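Local coordinates for transcriptional regulator URE2 (Saccharomyces cerevisiae, PDB 1K0D), which represses nitrogen catabolite genes by holding GATA transcriptional activators in the cytoplasm, and has glutathione peroxidase activity, at residues B[9-14]-B[19-24]. Residues are numbered along the deposited sequence; the frame is centred on the assembly and turned at random.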
ATOM      1  N   THR B   9      12.889 -25.471   2.319  1.00 67.99           N
ATOM      2  CA  THR B   9      12.012 -26.624   2.477  1.00 67.57           C
ATOM      3  C   THR B   9      12.175 -27.208   3.874  1.00 66.77           C
ATOM      4  O   THR B   9      11.195 -27.571   4.527  1.00 66.33           O
ATOM      5  CB  THR B   9      12.335 -27.721   1.441  1.00 68.09           C
ATOM      6  OG1 THR B   9      12.210 -27.183   0.118  1.00 68.75           O
ATOM      7  CG2 THR B   9      11.381 -28.894   1.594  1.00 67.82           C
ATOM      8  N   LYS B  10      13.421 -27.293   4.329  1.00 65.87           N
ATOM      9  CA  LYS B  10      13.707 -27.832   5.647  1.00 65.19           C
ATOM     10  C   LYS B  10      13.058 -26.963   6.719  1.00 64.21           C
ATOM     11  O   LYS B  10      12.481 -27.478   7.677  1.00 63.83           O
ATOM     12  CB  LYS B  10      15.220 -27.901   5.879  1.00 66.05           C
ATOM     13  CG  LYS B  10      15.620 -28.786   7.052  1.00 67.62           C
ATOM     14  CD  LYS B  10      17.132 -28.881   7.197  1.00 68.67           C
ATOM     15  CE  LYS B  10      17.527 -29.963   8.193  1.00 68.65           C
ATOM     16  NZ  LYS B  10      16.920 -29.741   9.533  1.00 70.40           N
ATOM     17  N   PHE B  11      13.148 -25.645   6.549  1.00 62.99           N
ATOM     18  CA  PHE B  11      12.565 -24.712   7.508  1.00 62.28           C
ATOM     19  C   PHE B  11      11.090 -24.992   7.738  1.00 62.26           C
ATOM     20  O   PHE B  11      10.623 -24.988   8.878  1.00 61.85           O
ATOM     21  CB  PHE B  11      12.722 -23.263   7.035  1.00 62.28           C
ATOM     22  CG  PHE B  11      12.013 -22.262   7.912  1.00 61.80           C
ATOM     23  CD1 PHE B  11      12.455 -22.017   9.209  1.00 61.33           C
ATOM     24  CD2 PHE B  11      10.883 -21.593   7.452  1.00 60.96           C
ATOM     25  CE1 PHE B  11      11.781 -21.120  10.038  1.00 61.16           C
ATOM     26  CE2 PHE B  11      10.202 -20.695   8.273  1.00 62.01           C
ATOM     27  CZ  PHE B  11      10.652 -20.459   9.569  1.00 61.35           C
ATOM     28  N   PHE B  12      10.353 -25.227   6.657  1.00 62.50           N
ATOM     29  CA  PHE B  12       8.930 -25.502   6.779  1.00 63.52           C
ATOM     30  C   PHE B  12       8.649 -26.927   7.236  1.00 65.14           C
ATOM     31  O   PHE B  12       7.490 -27.329   7.352  1.00 65.83           O
ATOM     32  CB  PHE B  12       8.209 -25.217   5.459  1.00 62.78           C
ATOM     33  CG  PHE B  12       8.142 -23.756   5.112  1.00 61.48           C
ATOM     34  CD1 PHE B  12       9.163 -23.149   4.389  1.00 60.68           C
ATOM     35  CD2 PHE B  12       7.073 -22.977   5.544  1.00 60.44           C
ATOM     36  CE1 PHE B  12       9.120 -21.787   4.101  1.00 60.60           C
ATOM     37  CE2 PHE B  12       7.022 -21.616   5.263  1.00 59.76           C
ATOM     38  CZ  PHE B  12       8.048 -21.020   4.540  1.00 59.98           C
ATOM     39  N   GLN B  13       9.708 -27.691   7.488  1.00 66.22           N
ATOM     40  CA  GLN B  13       9.551 -29.061   7.969  1.00 67.42           C
ATOM     41  C   GLN B  13       9.133 -28.961   9.435  1.00 67.20           C
ATOM     42  O   GLN B  13       8.134 -29.546   9.856  1.00 67.73           O
ATOM     43  CB  GLN B  13      10.875 -29.825   7.874  1.00 69.09           C
ATOM     44  CG  GLN B  13      11.351 -30.138   6.460  1.00 71.41           C
ATOM     45  CD  GLN B  13      10.514 -31.208   5.778  1.00 72.71           C
ATOM     46  OE1 GLN B  13       9.352 -30.983   5.438  1.00 73.75           O
ATOM     47  NE2 GLN B  13      11.104 -32.382   5.577  1.00 72.46           N
ATOM     48  N   GLU B  14       9.912 -28.202  10.199  1.00 66.76           N
ATOM     49  CA  GLU B  14       9.653 -27.992  11.617  1.00 66.06           C
ATOM     50  C   GLU B  14       9.832 -26.511  11.958  1.00 64.70           C
ATOM     51  O   GLU B  14      10.945 -26.043  12.210  1.00 64.61           O
ATOM     52  CB  GLU B  14      10.602 -28.857  12.455  1.00 67.35           C
ATOM     53  CG  GLU B  14      12.068 -28.761  12.045  1.00 69.71           C
ATOM     54  CD  GLU B  14      12.967 -29.682  12.855  1.00 70.80           C
ATOM     55  OE1 GLU B  14      13.038 -29.511  14.090  1.00 71.08           O
ATOM     56  OE2 GLU B  14      13.601 -30.578  12.254  1.00 71.33           O
ATOM     57  N   GLY B  19       7.503 -16.495  18.416  1.00 38.71           N
ATOM     58  CA  GLY B  19       8.365 -15.544  17.740  1.00 37.75           C
ATOM     59  C   GLY B  19       7.968 -15.289  16.297  1.00 35.53           C
ATOM     60  O   GLY B  19       6.872 -15.656  15.866  1.00 34.29           O
ATOM     61  N   TYR B  20       8.865 -14.658  15.546  1.00 33.46           N
ATOM     62  CA  TYR B  20       8.596 -14.340  14.150  1.00 32.04           C
ATOM     63  C   TYR B  20       9.766 -14.678  13.245  1.00 30.77           C
ATOM     64  O   TYR B  20      10.919 -14.588  13.647  1.00 29.96           O
ATOM     65  CB  TYR B  20       8.280 -12.847  13.997  1.00 31.60           C
ATOM     66  CG  TYR B  20       7.190 -12.363  14.915  1.00 34.19           C
ATOM     67  CD1 TYR B  20       7.437 -12.173  16.274  1.00 34.90           C
ATOM     68  CD2 TYR B  20       5.893 -12.142  14.440  1.00 32.97           C
ATOM     69  CE1 TYR B  20       6.425 -11.783  17.141  1.00 35.96           C
ATOM     70  CE2 TYR B  20       4.871 -11.748  15.301  1.00 34.72           C
ATOM     71  CZ  TYR B  20       5.145 -11.574  16.651  1.00 35.82           C
ATOM     72  OH  TYR B  20       4.144 -11.216  17.522  1.00 37.46           O
ATOM     73  N   THR B  21       9.454 -15.069  12.016  1.00 30.55           N
ATOM     74  CA  THR B  21      10.474 -15.380  11.032  1.00 30.75           C
ATOM     75  C   THR B  21      10.241 -14.383   9.908  1.00 29.97           C
ATOM     76  O   THR B  21       9.130 -14.265   9.385  1.00 31.22           O
ATOM     77  CB  THR B  21      10.328 -16.814  10.471  1.00 33.14           C
ATOM     78  OG1 THR B  21      10.444 -17.764  11.540  1.00 33.18           O
ATOM     79  CG2 THR B  21      11.406 -17.091   9.433  1.00 31.70           C
ATOM     80  N   LEU B  22      11.281 -13.651   9.548  1.00 27.81           N
ATOM     81  CA  LEU B  22      11.159 -12.667   8.487  1.00 26.81           C
ATOM     82  C   LEU B  22      11.905 -13.091   7.234  1.00 27.47           C
ATOM     83  O   LEU B  22      13.095 -13.399   7.290  1.00 27.43           O
ATOM     84  CB  LEU B  22      11.694 -11.314   8.960  1.00 23.67           C
ATOM     85  CG  LEU B  22      11.872 -10.229   7.891  1.00 25.42           C
ATOM     86  CD1 LEU B  22      10.507  -9.830   7.330  1.00 25.62           C
ATOM     87  CD2 LEU B  22      12.579  -9.013   8.504  1.00 22.95           C
ATOM     88  N   PHE B  23      11.200 -13.126   6.110  1.00 26.94           N
ATOM     89  CA  PHE B  23      11.831 -13.459   4.843  1.00 27.75           C
ATOM     90  C   PHE B  23      12.154 -12.143   4.175  1.00 28.76           C
ATOM     91  O   PHE B  23      11.292 -11.281   4.053  1.00 28.42           O
ATOM     92  CB  PHE B  23      10.900 -14.276   3.960  1.00 28.04           C
ATOM     93  CG  PHE B  23      10.693 -15.669   4.448  1.00 27.73           C
ATOM     94  CD1 PHE B  23       9.659 -15.964   5.323  1.00 27.67           C
ATOM     95  CD2 PHE B  23      11.550 -16.687   4.047  1.00 25.45           C
ATOM     96  CE1 PHE B  23       9.473 -17.263   5.792  1.00 29.26           C
ATOM     97  CE2 PHE B  23      11.375 -17.982   4.509  1.00 28.66           C
ATOM     98  CZ  PHE B  23      10.332 -18.273   5.384  1.00 28.22           C
ATOM     99  N   SER B  24      13.402 -11.988   3.747  1.00 31.60           N
ATOM    100  CA  SER B  24      13.838 -10.748   3.123  1.00 31.70           C
ATOM    101  C   SER B  24      15.007 -10.999   2.173  1.00 33.77           C
ATOM    102  O   SER B  24      15.232 -12.125   1.724  1.00 32.35           O
ATOM    103  CB  SER B  24      14.262  -9.765   4.220  1.00 30.69           C
ATOM    104  OG  SER B  24      14.683  -8.527   3.676  1.00 31.67           O
TER
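T21 OG1 sits 3.3 Å from F11 CZ, at the edge of the phenyl ring and near its plane, while the hydroxyl is hydrogen-bonded with H77 NE2. The methyl meets the ring too: T21 CG2 lies 3.5 Å from F11 CZ, so the far end of the ring abuts both branches of the threonine. F11 gets there because its CG is anti to the backbone N (chi1 174°), which sends the ring out from the C-terminal end of the short helix 7-11 towards strand 20-24. Two residues further along the strand, F23 reaches back with its CZ, 3.8 Å from F11 CE2; the two planes stand 77° apart. This strand is a central one in the mixed sheet of the thioredoxin-like N-terminal domain of the GST fold, between strands 45-49 and 73-76, and T21 and F23 both point off the sheet towards the short N-terminal helix. F12 joins from the helix side, its CZ 3.7 Å from F23 CZ. The planes of F12 and F23 are nearly parallel (8°), yet the rings meet rim to rim, and the three phenylalanines make an aromatic cluster. F11 CD2 lies 3.7 Å above the F12 plane, offset toward the rim, while I48, I75 and F62 pack around the group. The F23 side chain comes about 4 Å from that of V71, a glutathione-binding residue, but stays about 9 Å from the bound glutathione.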